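Local coordinates for protein putative surface-anchored fimbrial subunit (Corynebacterium diphtheriae, PDB 3HR6) that builds the shaft of the bacterium's surface pili from tandem Ig-like modules stabilised by isopeptide and disulfide bonds, at residues A80-K83 with V88-F91; V101-N106 with V112-F117; V412-N417 with V422-K427; Q352-G357 with A362-I367; S220-Q225 with V231-L236. One frame throughout, in Å; residues are numbered along the deposited sequence. Where two conformers were deposited one is given.

Overall arrangement
The contacts fall into three regions of an elongated chain. Contacts 1 and 2 lie in the N-terminal domain and touch each other. Contact 5 belongs to the middle, Cna-B-like part, and contacts 3 and 4 meet through Leu-414 and Ile-367 at the far end; the centres of contacts 1 and 4 are about 59 Å apart. All five are partly buried, with half the touching residues buried in contacts 4 and 5, and contacts 3, 4 and 5 reach one common sheet. Contact 5 is a regular hairpin, whereas contact 2 keeps a single bridge and then relies on side chains and water. Contacts 1, 3 and 4 have no backbone-to-backbone bonds: one side-chain bond supplements packing in contacts 1 and 3, none in contact 4.

Contact 1 of 5, residues A80-K83 with V88-F91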
# COMPACT_ATOMS: atom_id res chain seq x y z
N ALA A 80 12.41 27.55 10.71
CA ALA A 80 11.78 27.23 9.45
C ALA A 80 11.86 25.74 9.18
O ALA A 80 12.55 25.00 9.88
CB ALA A 80 12.43 27.99 8.31
N THR A 81 11.09 25.32 8.20
CA THR A 81 11.15 23.96 7.73
C THR A 81 11.21 23.98 6.21
O THR A 81 10.55 24.79 5.57
CB THR A 81 9.94 23.13 8.24
OG1 THR A 81 10.12 21.75 7.88
CG2 THR A 81 8.62 23.65 7.68
N LYS A 82 12.02 23.10 5.64
CA LYS A 82 12.01 22.92 4.19
C LYS A 82 12.57 21.59 3.73
O LYS A 82 13.20 20.85 4.48
CB LYS A 82 12.75 24.05 3.48
CG LYS A 82 14.18 24.17 3.83
CD LYS A 82 14.83 25.43 3.17
CE LYS A 82 14.37 26.72 3.79
NZ LYS A 82 14.97 27.94 3.16
N LYS A 83 12.36 21.33 2.45
CA LYS A 83 12.80 20.10 1.82
C LYS A 83 14.06 20.35 0.99
O LYS A 83 14.29 21.44 0.45
CB LYS A 83 11.69 19.54 0.94
CG LYS A 83 10.60 18.87 1.73
CD LYS A 83 9.45 18.46 0.81
CE LYS A 83 8.39 17.73 1.55
NZ LYS A 83 7.67 18.68 2.43
N VAL A 88 20.21 19.98 -1.42
CA VAL A 88 20.42 20.85 -0.27
C VAL A 88 19.16 21.55 0.20
O VAL A 88 18.32 21.93 -0.61
CB VAL A 88 21.51 21.89 -0.59
CG1 VAL A 88 21.06 22.93 -1.67
CG2 VAL A 88 22.00 22.60 0.68
N ALA A 89 19.02 21.70 1.52
CA ALA A 89 18.03 22.60 2.11
C ALA A 89 18.85 23.69 2.77
O ALA A 89 19.51 23.42 3.77
CB ALA A 89 17.16 21.88 3.14
N LYS A 90 18.87 24.87 2.16
CA LYS A 90 19.64 26.01 2.69
C LYS A 90 18.78 26.98 3.52
O LYS A 90 17.85 27.62 3.00
CB LYS A 90 20.33 26.80 1.56
CG LYS A 90 21.31 27.81 2.08
CD LYS A 90 22.20 28.39 0.99
CE LYS A 90 22.94 29.59 1.50
NZ LYS A 90 24.05 29.98 0.60
N PHE A 91 19.13 27.12 4.79
CA PHE A 91 18.48 28.07 5.70
C PHE A 91 19.38 29.30 5.75
O PHE A 91 20.43 29.26 6.36
CB PHE A 91 18.31 27.43 7.09
CG PHE A 91 17.43 26.22 7.09
CD1 PHE A 91 16.06 26.33 7.22
CD2 PHE A 91 17.98 24.94 6.93
CE1 PHE A 91 15.26 25.23 7.22
CE2 PHE A 91 17.16 23.82 6.91
CZ PHE A 91 15.81 23.97 7.05
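Lys-82 reaches across to strand 89-91 and hydrogen-bonds to its backbone, with NZ 2.9 Å from O of Lys-90. The ammonium group comes in tilted 34° from the plane of that carbonyl. On the way there, the aliphatic part of the lysine runs past Phe-91 in the opposite direction to the phenylalanine side chain. CG of Lys-82 lies 3.6 Å from CZ of Phe-91, and CD sits over one face of the ring, displaced toward its rim. CG stands between the backbone N and the carbonyl carbon of the lysine, and the chain then bends at chi3 (72°), which brings CE and NZ round to the carbonyl of Lys-90. CG is also in contact with the methyl of Ala-89, 3.8 Å from its CB. The CD1-CE1 flank of the Phe-91 ring is met by Ala-80, whose CB is 4.1 Å from CE1, and the backbone N of Thr-81 lies at the ring edge.

The backbones themselves stand apart, their axes approaching to 7.0 Å at 156°, with no main-chain bond between them. Each is held by a different partner: Ala-80 and Lys-82 bond to strand 38-44, through Leu-41 and Phe-39, whereas Ala-89 and Phe-91 bond to Val-9 and Ile-7 of strand 5-13. Phe-91 also packs on Val-9 and Leu-41, and so lies between these two strand pairs, packed against both.

Contact 2 of 5, residues V101-N106 with V112-F117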
# COMPACT_ATOMS: atom_id res chain seq x y z
N VAL A 101 19.13 20.91 13.99
CA VAL A 101 18.55 20.49 12.73
C VAL A 101 17.81 19.17 12.96
O VAL A 101 18.41 18.19 13.41
CB VAL A 101 19.64 20.30 11.62
CG1 VAL A 101 19.08 19.62 10.38
CG2 VAL A 101 20.29 21.65 11.28
N VAL A 102 16.53 19.15 12.63
CA VAL A 102 15.70 17.97 12.86
C VAL A 102 15.16 17.47 11.53
O VAL A 102 14.34 18.12 10.90
CB VAL A 102 14.52 18.24 13.83
CG1 VAL A 102 13.63 16.99 13.99
CG2 VAL A 102 15.04 18.69 15.18
N GLN A 103 15.60 16.31 11.08
CA GLN A 103 14.93 15.69 9.93
C GLN A 103 13.54 15.22 10.35
O GLN A 103 13.37 14.64 11.42
CB GLN A 103 15.68 14.50 9.34
CG GLN A 103 15.07 14.11 8.00
CD GLN A 103 15.87 13.09 7.21
OE1 GLN A 103 16.94 12.61 7.64
NE2 GLN A 103 15.36 12.75 6.02
N GLU A 104 12.58 15.43 9.47
CA GLU A 104 11.17 15.16 9.75
C GLU A 104 10.72 13.93 8.97
O GLU A 104 11.37 13.47 8.06
CB GLU A 104 10.35 16.34 9.33
CG GLU A 104 10.73 17.66 10.02
CD GLU A 104 10.24 17.77 11.46
OE1 GLU A 104 9.91 16.76 12.10
OE2 GLU A 104 10.21 18.92 11.95
N LEU A 105 9.53 13.47 9.33
CA LEU A 105 8.93 12.28 8.77
C LEU A 105 8.01 12.56 7.58
O LEU A 105 7.36 11.65 7.07
CB LEU A 105 8.18 11.55 9.89
CG LEU A 105 9.05 10.87 10.94
CD1 LEU A 105 8.12 10.36 12.08
CD2 LEU A 105 9.89 9.73 10.36
N ASN A 106 7.96 13.83 7.14
CA ASN A 106 7.12 14.30 6.04
C ASN A 106 7.90 14.65 4.73
O ASN A 106 7.49 15.53 3.92
CB ASN A 106 6.28 15.49 6.50
CG ASN A 106 7.11 16.74 6.70
OD1 ASN A 106 8.31 16.65 6.91
ND2 ASN A 106 6.48 17.93 6.59
N VAL A 112 14.46 6.17 7.00
CA VAL A 112 14.87 6.10 8.38
C VAL A 112 15.70 7.37 8.58
O VAL A 112 16.82 7.50 8.08
CB VAL A 112 15.68 4.83 8.71
CG1 VAL A 112 16.03 4.77 10.20
CG2 VAL A 112 14.86 3.57 8.29
N ARG A 113 15.09 8.33 9.25
CA ARG A 113 15.59 9.70 9.29
C ARG A 113 16.77 9.86 10.17
O ARG A 113 17.01 9.06 11.08
CB ARG A 113 14.48 10.65 9.74
CG ARG A 113 13.94 10.36 11.11
CD ARG A 113 13.07 11.51 11.59
NE ARG A 113 12.30 11.15 12.77
CZ ARG A 113 11.51 11.98 13.43
NH1 ARG A 113 11.39 13.24 13.04
NH2 ARG A 113 10.83 11.54 14.49
N SER A 114 17.51 10.93 9.90
CA SER A 114 18.62 11.35 10.72
C SER A 114 18.10 11.78 12.08
O SER A 114 17.00 12.31 12.18
CB SER A 114 19.34 12.53 10.06
OG SER A 114 19.72 12.24 8.72
N GLN A 115 18.89 11.52 13.11
CA GLN A 115 18.63 12.04 14.44
C GLN A 115 18.85 13.55 14.46
O GLN A 115 19.58 14.09 13.62
CB GLN A 115 19.59 11.42 15.45
CG GLN A 115 19.65 9.91 15.38
CD GLN A 115 18.37 9.30 15.80
OE1 GLN A 115 17.85 9.66 16.87
NE2 GLN A 115 17.84 8.37 15.00
N PRO A 116 18.22 14.24 15.43
CA PRO A 116 18.55 15.65 15.63
C PRO A 116 20.02 15.88 15.92
O PRO A 116 20.69 15.03 16.53
CB PRO A 116 17.70 16.03 16.83
CG PRO A 116 16.60 15.04 16.82
CD PRO A 116 17.19 13.79 16.39
N PHE A 117 20.55 17.01 15.46
CA PHE A 117 21.93 17.33 15.71
C PHE A 117 22.15 18.83 15.77
O PHE A 117 21.42 19.60 15.20
CB PHE A 117 22.84 16.67 14.66
CG PHE A 117 22.66 17.21 13.26
CD1 PHE A 117 23.50 18.21 12.77
CD2 PHE A 117 21.70 16.68 12.42
CE1 PHE A 117 23.34 18.71 11.49
CE2 PHE A 117 21.53 17.17 11.15
CZ PHE A 117 22.37 18.16 10.66
O HOH W 1 18.23 15.68 11.84
O HOH W 2 15.28 13.92 13.43
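Val-101 and Phe-117 form one antiparallel hydrogen-bonded pair, N of Val-101 lying 2.9 Å from O of Phe-117 in a nearly straight bond (171°) and N of Phe-117 returning a bond to O of Val-101; it is the only bridge between the segments, and direct backbone bonding stops there. On the side where both residues point, CB of Val-101 sits over the face of the Phe-117 ring in a CH-pi contact. Past the bridge, one water links O of Val-101, N of Gln-103 and O of Gln-115, and a second joins O of Gln-103 to O of Ser-114.

Gln-103 then takes over from the main chain. Its extended side chain brings OE1 to 2.9 Å from N of Ser-114, the donor standing above the amide's carbonyl plane. Passing it in the other direction, Arg-113 gives NH1 to O of Gln-103 at 2.9 Å, on a lone pair. Leu-105 crosses the arginine at about a right angle, CG centred 3.6 Å above the guanidinium plane. Glu-104 OE1 makes a long salt bridge to NH1 of Arg-113, its OE2 bonding to Thr-40; NE of Arg-113 forms a salt bridge with Glu-185.

This antiparallel pairing of strands 97-103 and 117-124, carried on by side chains and waters, belongs to the N-terminal pilin domain.

Contact 3 of 5, residues V412-N417 with V422-K427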
# COMPACT_ATOMS: atom_id res chain seq x y z
N VAL A 412 -18.82 -17.20 -24.15
CA VAL A 412 -18.81 -15.79 -23.82
C VAL A 412 -17.35 -15.40 -23.60
O VAL A 412 -16.71 -15.91 -22.69
CB VAL A 412 -19.68 -15.49 -22.60
CG1 VAL A 412 -19.62 -14.00 -22.22
CG2 VAL A 412 -21.13 -15.94 -22.85
N LYS A 413 -16.84 -14.52 -24.46
CA LYS A 413 -15.47 -14.01 -24.39
C LYS A 413 -15.39 -12.93 -23.31
O LYS A 413 -15.99 -11.86 -23.47
CB LYS A 413 -15.05 -13.40 -25.74
CG LYS A 413 -14.94 -14.41 -26.91
CD LYS A 413 -14.84 -13.73 -28.28
CE LYS A 413 -14.02 -14.55 -29.30
NZ LYS A 413 -14.05 -14.00 -30.70
N LEU A 414 -14.71 -13.24 -22.22
CA LEU A 414 -14.57 -12.33 -21.11
C LEU A 414 -13.22 -12.56 -20.49
O LEU A 414 -13.02 -13.55 -19.82
CB LEU A 414 -15.67 -12.60 -20.08
CG LEU A 414 -15.81 -11.44 -19.10
CD1 LEU A 414 -16.61 -10.28 -19.76
CD2 LEU A 414 -16.40 -11.94 -17.81
N GLU A 415 -12.30 -11.63 -20.71
CA GLU A 415 -10.94 -11.80 -20.22
C GLU A 415 -10.31 -10.43 -20.02
O GLU A 415 -10.76 -9.41 -20.59
CB GLU A 415 -10.11 -12.66 -21.16
CG GLU A 415 -9.78 -12.00 -22.45
CD GLU A 415 -8.93 -12.89 -23.35
OE1 GLU A 415 -9.24 -14.11 -23.47
OE2 GLU A 415 -7.98 -12.33 -23.96
N ALA A 416 -9.25 -10.39 -19.24
CA ALA A 416 -8.53 -9.17 -18.97
C ALA A 416 -7.07 -9.42 -19.24
O ALA A 416 -6.65 -10.54 -19.53
CB ALA A 416 -8.75 -8.72 -17.51
N ASN A 417 -6.29 -8.36 -19.17
CA ASN A 417 -4.86 -8.46 -19.35
C ASN A 417 -4.18 -7.33 -18.58
O ASN A 417 -4.85 -6.56 -17.88
CB ASN A 417 -4.54 -8.46 -20.84
CG ASN A 417 -5.01 -7.21 -21.52
OD1 ASN A 417 -4.54 -6.11 -21.19
ND2 ASN A 417 -5.94 -7.36 -22.47
N VAL A 422 -10.59 -0.71 -17.15
CA VAL A 422 -12.02 -0.50 -16.98
C VAL A 422 -12.70 -1.87 -16.82
O VAL A 422 -12.09 -2.91 -17.06
CB VAL A 422 -12.60 0.28 -18.14
CG1 VAL A 422 -11.92 1.63 -18.26
CG2 VAL A 422 -12.50 -0.52 -19.44
N LEU A 423 -13.97 -1.86 -16.41
CA LEU A 423 -14.72 -3.08 -16.25
C LEU A 423 -14.82 -3.83 -17.57
O LEU A 423 -15.14 -3.27 -18.59
CB LEU A 423 -16.11 -2.76 -15.69
CG LEU A 423 -17.04 -3.93 -15.41
CD1 LEU A 423 -16.56 -4.68 -14.21
CD2 LEU A 423 -18.45 -3.44 -15.19
N VAL A 424 -14.51 -5.11 -17.56
CA VAL A 424 -14.61 -5.91 -18.77
C VAL A 424 -16.06 -6.37 -18.89
O VAL A 424 -16.61 -6.90 -17.93
CB VAL A 424 -13.68 -7.11 -18.73
CG1 VAL A 424 -13.87 -7.95 -19.96
CG2 VAL A 424 -12.21 -6.68 -18.61
N GLU A 425 -16.68 -6.14 -20.03
CA GLU A 425 -18.08 -6.51 -20.22
C GLU A 425 -18.28 -7.32 -21.46
O GLU A 425 -17.60 -7.16 -22.47
CB GLU A 425 -18.93 -5.26 -20.25
CG GLU A 425 -18.90 -4.59 -18.89
CD GLU A 425 -20.06 -3.66 -18.68
OE1 GLU A 425 -19.79 -2.45 -18.75
OE2 GLU A 425 -21.21 -4.17 -18.49
N GLN A 426 -19.29 -8.17 -21.42
CA GLN A 426 -19.77 -8.78 -22.65
C GLN A 426 -21.28 -8.83 -22.57
O GLN A 426 -21.80 -9.26 -21.55
CB GLN A 426 -19.19 -10.19 -22.78
CG GLN A 426 -19.49 -10.88 -24.08
CD GLN A 426 -18.94 -10.11 -25.26
OE1 GLN A 426 -19.70 -9.59 -26.06
NE2 GLN A 426 -17.64 -9.97 -25.33
N LYS A 427 -21.95 -8.39 -23.63
CA LYS A 427 -23.39 -8.52 -23.77
C LYS A 427 -23.65 -9.76 -24.62
O LYS A 427 -23.07 -9.88 -25.69
CB LYS A 427 -23.95 -7.28 -24.46
CG LYS A 427 -25.46 -7.23 -24.61
CD LYS A 427 -25.86 -6.17 -25.61
CE LYS A 427 -25.67 -4.76 -25.06
NZ LYS A 427 -26.16 -3.75 -26.04
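The amide of Gln-426 is the flat group that binds across this contact: NE2 hydrogen-bonds to O of Lys-413 at 3.1 Å, with the acceptor close to the amide plane and the donor in the plane of the carbonyl. The bond is fairly straight, 164° at the hydrogen. A bend at chi2 (60°) turns the amide toward the loop, after CG has left the backbone anti to N. That same CG lies 3.6 Å from CG1 of Val-412, the two side chains sliding past each other in opposite directions, so the aliphatic part of Gln-426 packs while its amide bonds.

Further along, Leu-414 and Val-424 interleave in a similar way. CD1 of Leu-414 is 3.6 Å from CG1 of Val-424, and it also rests on the peptide between Glu-425 and Gln-426, 3.8 Å from N of Gln-426. Val-424 points both methyls at the loop: CG1 lies 3.5 Å from O of Glu-415, and CG2 faces the methyl of Ala-416 at 4.2 Å from its CB.

Outward from this pair, Leu-414 packs on Phe-392, Ile-309 and Leu-369, while Val-424 and Gln-426 bond through their backbones to strand 302-315. Val-412 bonds instead to Phe-392 of strand 391-398. The chain has thus passed from one sheet, ending with strand 410-412, toward strand 424-432 in the other, and the apolar side chains lie between them. Apolar side chains between two sheets are consistent with the interior of a beta sandwich, as expected of an Ig-like module.

Contact 4 of 5, residues Q352-G357 with A362-I367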
# COMPACT_ATOMS: atom_id res chain seq x y z
N GLN A 352 -25.59 -19.28 -7.98
CA GLN A 352 -25.02 -20.24 -8.89
C GLN A 352 -25.86 -20.43 -10.15
O GLN A 352 -25.53 -21.27 -11.00
CB GLN A 352 -24.88 -21.56 -8.13
CG GLN A 352 -23.88 -21.53 -6.96
CD GLN A 352 -24.45 -21.02 -5.64
OE1 GLN A 352 -25.54 -21.43 -5.19
NE2 GLN A 352 -23.70 -20.16 -4.98
N GLU A 353 -26.96 -19.70 -10.24
CA GLU A 353 -27.76 -19.65 -11.48
C GLU A 353 -28.35 -18.26 -11.63
O GLU A 353 -28.41 -17.48 -10.68
CB GLU A 353 -28.85 -20.73 -11.52
CG GLU A 353 -29.96 -20.45 -10.56
CD GLU A 353 -31.06 -21.50 -10.55
OE1 GLU A 353 -30.81 -22.66 -10.91
OE2 GLU A 353 -32.18 -21.14 -10.12
N PHE A 354 -28.74 -17.93 -12.84
CA PHE A 354 -29.13 -16.59 -13.19
C PHE A 354 -30.37 -16.67 -14.06
O PHE A 354 -30.37 -17.34 -15.10
CB PHE A 354 -27.96 -15.90 -13.88
CG PHE A 354 -26.73 -15.97 -13.07
CD1 PHE A 354 -26.52 -15.05 -12.04
CD2 PHE A 354 -25.85 -17.03 -13.23
CE1 PHE A 354 -25.39 -15.18 -11.22
CE2 PHE A 354 -24.74 -17.15 -12.41
CZ PHE A 354 -24.52 -16.21 -11.41
N VAL A 355 -31.42 -16.02 -13.59
CA VAL A 355 -32.72 -16.03 -14.23
C VAL A 355 -33.02 -14.71 -14.92
O VAL A 355 -32.77 -13.61 -14.39
CB VAL A 355 -33.81 -16.40 -13.24
CG1 VAL A 355 -35.15 -16.49 -13.91
CG2 VAL A 355 -33.43 -17.76 -12.62
N THR A 356 -33.44 -14.84 -16.16
CA THR A 356 -33.78 -13.65 -16.93
C THR A 356 -35.04 -13.00 -16.41
O THR A 356 -36.02 -13.65 -16.01
CB THR A 356 -33.87 -13.96 -18.44
OG1 THR A 356 -34.90 -14.91 -18.68
CG2 THR A 356 -32.57 -14.52 -18.97
N GLY A 357 -35.05 -11.67 -16.45
CA GLY A 357 -36.18 -10.90 -16.01
C GLY A 357 -37.18 -10.64 -17.12
O GLY A 357 -37.01 -11.08 -18.25
N ALA A 362 -30.30 -10.59 -17.65
CA ALA A 362 -29.67 -11.22 -16.51
C ALA A 362 -28.23 -10.73 -16.46
O ALA A 362 -27.53 -10.81 -17.46
CB ALA A 362 -29.70 -12.73 -16.63
N VAL A 363 -27.83 -10.21 -15.31
CA VAL A 363 -26.50 -9.64 -15.12
C VAL A 363 -25.67 -10.55 -14.21
O VAL A 363 -26.09 -10.87 -13.10
CB VAL A 363 -26.57 -8.19 -14.59
CG1 VAL A 363 -25.15 -7.60 -14.60
CG2 VAL A 363 -27.48 -7.31 -15.48
N LEU A 364 -24.52 -11.00 -14.70
CA LEU A 364 -23.57 -11.84 -13.96
C LEU A 364 -22.38 -10.92 -13.65
O LEU A 364 -21.53 -10.69 -14.51
CB LEU A 364 -23.17 -13.03 -14.80
CG LEU A 364 -24.22 -14.13 -14.94
CD1 LEU A 364 -25.42 -13.66 -15.70
CD2 LEU A 364 -23.57 -15.28 -15.66
N SER A 365 -22.38 -10.35 -12.47
CA SER A 365 -21.41 -9.32 -12.07
C SER A 365 -20.36 -9.88 -11.13
O SER A 365 -20.58 -10.89 -10.47
CB SER A 365 -22.09 -8.14 -11.35
OG SER A 365 -23.21 -7.62 -12.04
N GLY A 366 -19.24 -9.18 -11.05
CA GLY A 366 -18.22 -9.52 -10.08
C GLY A 366 -17.37 -10.73 -10.31
O GLY A 366 -16.85 -11.38 -9.36
N ILE A 367 -17.15 -11.02 -11.59
CA ILE A 367 -16.32 -12.07 -12.03
C ILE A 367 -14.87 -11.60 -11.95
O ILE A 367 -14.46 -10.71 -12.71
CB ILE A 367 -16.63 -12.51 -13.48
CG1 ILE A 367 -18.11 -12.94 -13.64
CG2 ILE A 367 -15.73 -13.63 -13.85
CD1 ILE A 367 -18.63 -12.94 -15.09
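Phe-354 and Leu-364 make an apolar contact between facing strands of different sheets, 354-355 and 361-375, with no hydrogen bond across it. CG of Leu-364 lies centrally over the phenylalanine ring, 3.6 Å above its plane and 11° off the normal through its centroid, a CH-pi contact. The leucine methyls spread over the same side: CD1 is 3.7 Å from CG of Phe-354, and CD2 is 3.8 Å from CD2 of that ring. Chi1 of Phe-354 (-53°) directs the ring to the leucine, and chi2 (-83°) turns its face toward it.

Closer to the turn, the strands come together over a small residue. CB of Ala-362 is 3.9 Å from O of Val-355 and 4.1 Å from CG2 of Thr-356. The hydroxyl of Thr-356 is engaged elsewhere, with N of Ala-326, and its methyl is left to face the alanine.

Both sides are held by their own sheets. Phe-354 and Thr-356 bond to strand 327-333 and the residue before it, Ala-362 and Leu-364 to strand 302-315; Leu-364 also packs on Leu-394. With Leu-364 and Ala-362 buried and Phe-354 partly exposed, the contact joins two sheets in a way consistent with an Ig-like beta sandwich.

Contact 5 of 5, residues S220-Q225 with V231-L236; sequences SVQTYQ and VLSVQL
Tyr-224 leaves its backbone with CG between N and the carbonyl carbon, chi1 39°, a value short of the staggered position, and from CB the ring swings over its cross-strand partner Val-231. CD1 lies 3.8 Å from CB of Val-231 and CE1 approaches that atom to 3.5 Å; the CB sits over the ring face in a CH-pi contact, 28° off the normal. Further out, CZ is 3.6 Å from CG1 of Val-231. At the other flank of the ring, CE2 lies 3.9 Å from CB of Ser-233. The OH touches CG1 of Val-231 at 3.5 Å and hydrogen-bonds beyond the hairpin to O of Trp-284.

Beneath, six backbone hydrogen bonds join Ser-220 to Gln-235, Gln-222 to Ser-233 and Tyr-224 to Val-231. Val-221/Val-234 and Thr-223/Leu-232 are the non-hydrogen-bonded pairs that alternate with these, and CD1 of Leu-232 touches both CG1 of Val-221 and CG2 of Thr-223. A water 2.8 Å from O of Ser-220 also contacts the side chains of Gln-222 and Ser-233.

In the hairpin of strands 219-226 and 229-236, the second strand also bonds to strand 187-192, and Leu-232 and Val-234 pack on Phe-256 and Val-254 of strand 251-259.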
# COMPACT_ATOMS: atom_id res chain seq x y z
N SER A 220 1.02 -5.03 17.43
CA SER A 220 -0.34 -4.50 17.56
C SER A 220 -1.03 -4.53 16.20
O SER A 220 -0.64 -3.82 15.27
CB SER A 220 -0.29 -3.04 18.08
OG SER A 220 -1.61 -2.48 18.12
N VAL A 221 -2.04 -5.37 16.09
CA VAL A 221 -2.80 -5.52 14.86
C VAL A 221 -4.11 -4.79 15.10
O VAL A 221 -4.82 -5.11 16.02
CB VAL A 221 -3.07 -6.99 14.53
CG1 VAL A 221 -3.81 -7.10 13.22
CG2 VAL A 221 -1.76 -7.78 14.47
N GLN A 222 -4.41 -3.77 14.29
CA GLN A 222 -5.61 -2.96 14.48
C GLN A 222 -6.28 -2.73 13.13
O GLN A 222 -5.63 -2.73 12.10
CB GLN A 222 -5.28 -1.59 15.08
CG GLN A 222 -4.50 -1.59 16.39
CD GLN A 222 -3.99 -0.19 16.72
OE1 GLN A 222 -3.08 0.34 16.04
NE2 GLN A 222 -4.57 0.43 17.74
N THR A 223 -7.59 -2.56 13.15
CA THR A 223 -8.32 -2.04 11.99
C THR A 223 -9.09 -0.78 12.42
O THR A 223 -9.52 -0.64 13.56
CB THR A 223 -9.29 -3.05 11.37
OG1 THR A 223 -10.29 -3.41 12.32
CG2 THR A 223 -8.54 -4.31 10.88
N TYR A 224 -9.24 0.15 11.50
CA TYR A 224 -10.08 1.30 11.71
C TYR A 224 -10.65 1.74 10.38
O TYR A 224 -10.03 1.52 9.34
CB TYR A 224 -9.32 2.45 12.40
CG TYR A 224 -7.89 2.67 11.95
CD1 TYR A 224 -7.57 3.59 10.96
CD2 TYR A 224 -6.83 1.91 12.49
CE1 TYR A 224 -6.29 3.78 10.55
CE2 TYR A 224 -5.54 2.10 12.09
CZ TYR A 224 -5.24 3.03 11.11
OH TYR A 224 -3.97 3.20 10.70
N GLN A 225 -11.83 2.35 10.44
CA GLN A 225 -12.53 2.81 9.27
C GLN A 225 -12.09 4.22 8.97
O GLN A 225 -12.05 5.06 9.86
CB GLN A 225 -14.05 2.81 9.49
CG GLN A 225 -14.65 1.43 9.59
CD GLN A 225 -14.24 0.52 8.46
OE1 GLN A 225 -14.79 0.58 7.34
NE2 GLN A 225 -13.28 -0.35 8.73
N VAL A 231 -8.75 0.40 7.11
CA VAL A 231 -7.32 0.34 7.21
C VAL A 231 -6.95 -0.76 8.22
O VAL A 231 -7.49 -0.81 9.33
CB VAL A 231 -6.75 1.66 7.75
CG1 VAL A 231 -5.23 1.59 7.84
CG2 VAL A 231 -7.20 2.85 6.90
N LEU A 232 -6.05 -1.64 7.78
CA LEU A 232 -5.42 -2.64 8.62
C LEU A 232 -4.04 -2.12 8.94
O LEU A 232 -3.32 -1.69 8.07
CB LEU A 232 -5.30 -3.95 7.87
CG LEU A 232 -4.44 -5.05 8.53
CD1 LEU A 232 -4.95 -5.46 9.90
CD2 LEU A 232 -4.35 -6.26 7.61
N SER A 233 -3.65 -2.20 10.21
CA SER A 233 -2.37 -1.65 10.65
C SER A 233 -1.69 -2.66 11.55
O SER A 233 -2.34 -3.19 12.43
CB SER A 233 -2.65 -0.43 11.51
OG SER A 233 -1.45 0.10 12.04
N VAL A 234 -0.41 -2.87 11.27
CA VAL A 234 0.47 -3.77 12.05
C VAL A 234 1.63 -2.93 12.52
O VAL A 234 2.32 -2.34 11.72
CB VAL A 234 0.97 -4.92 11.23
CG1 VAL A 234 2.02 -5.75 12.08
CG2 VAL A 234 -0.20 -5.79 10.74
N GLN A 235 1.85 -2.94 13.83
CA GLN A 235 2.84 -2.06 14.40
C GLN A 235 3.72 -2.87 15.29
O GLN A 235 3.22 -3.60 16.15
CB GLN A 235 2.08 -1.04 15.21
CG GLN A 235 2.83 0.15 15.60
CD GLN A 235 1.90 1.32 15.88
OE1 GLN A 235 1.49 2.09 14.96
NE2 GLN A 235 1.54 1.46 17.11
N LEU A 236 5.02 -2.70 15.16
CA LEU A 236 5.97 -3.35 16.04
C LEU A 236 6.44 -2.41 17.14
O LEU A 236 6.80 -1.27 16.90
CB LEU A 236 7.19 -3.85 15.27
CG LEU A 236 6.93 -4.80 14.11
CD1 LEU A 236 8.25 -5.07 13.31
CD2 LEU A 236 6.31 -6.08 14.64
O HOH W 3 -1.51 -1.24 14.70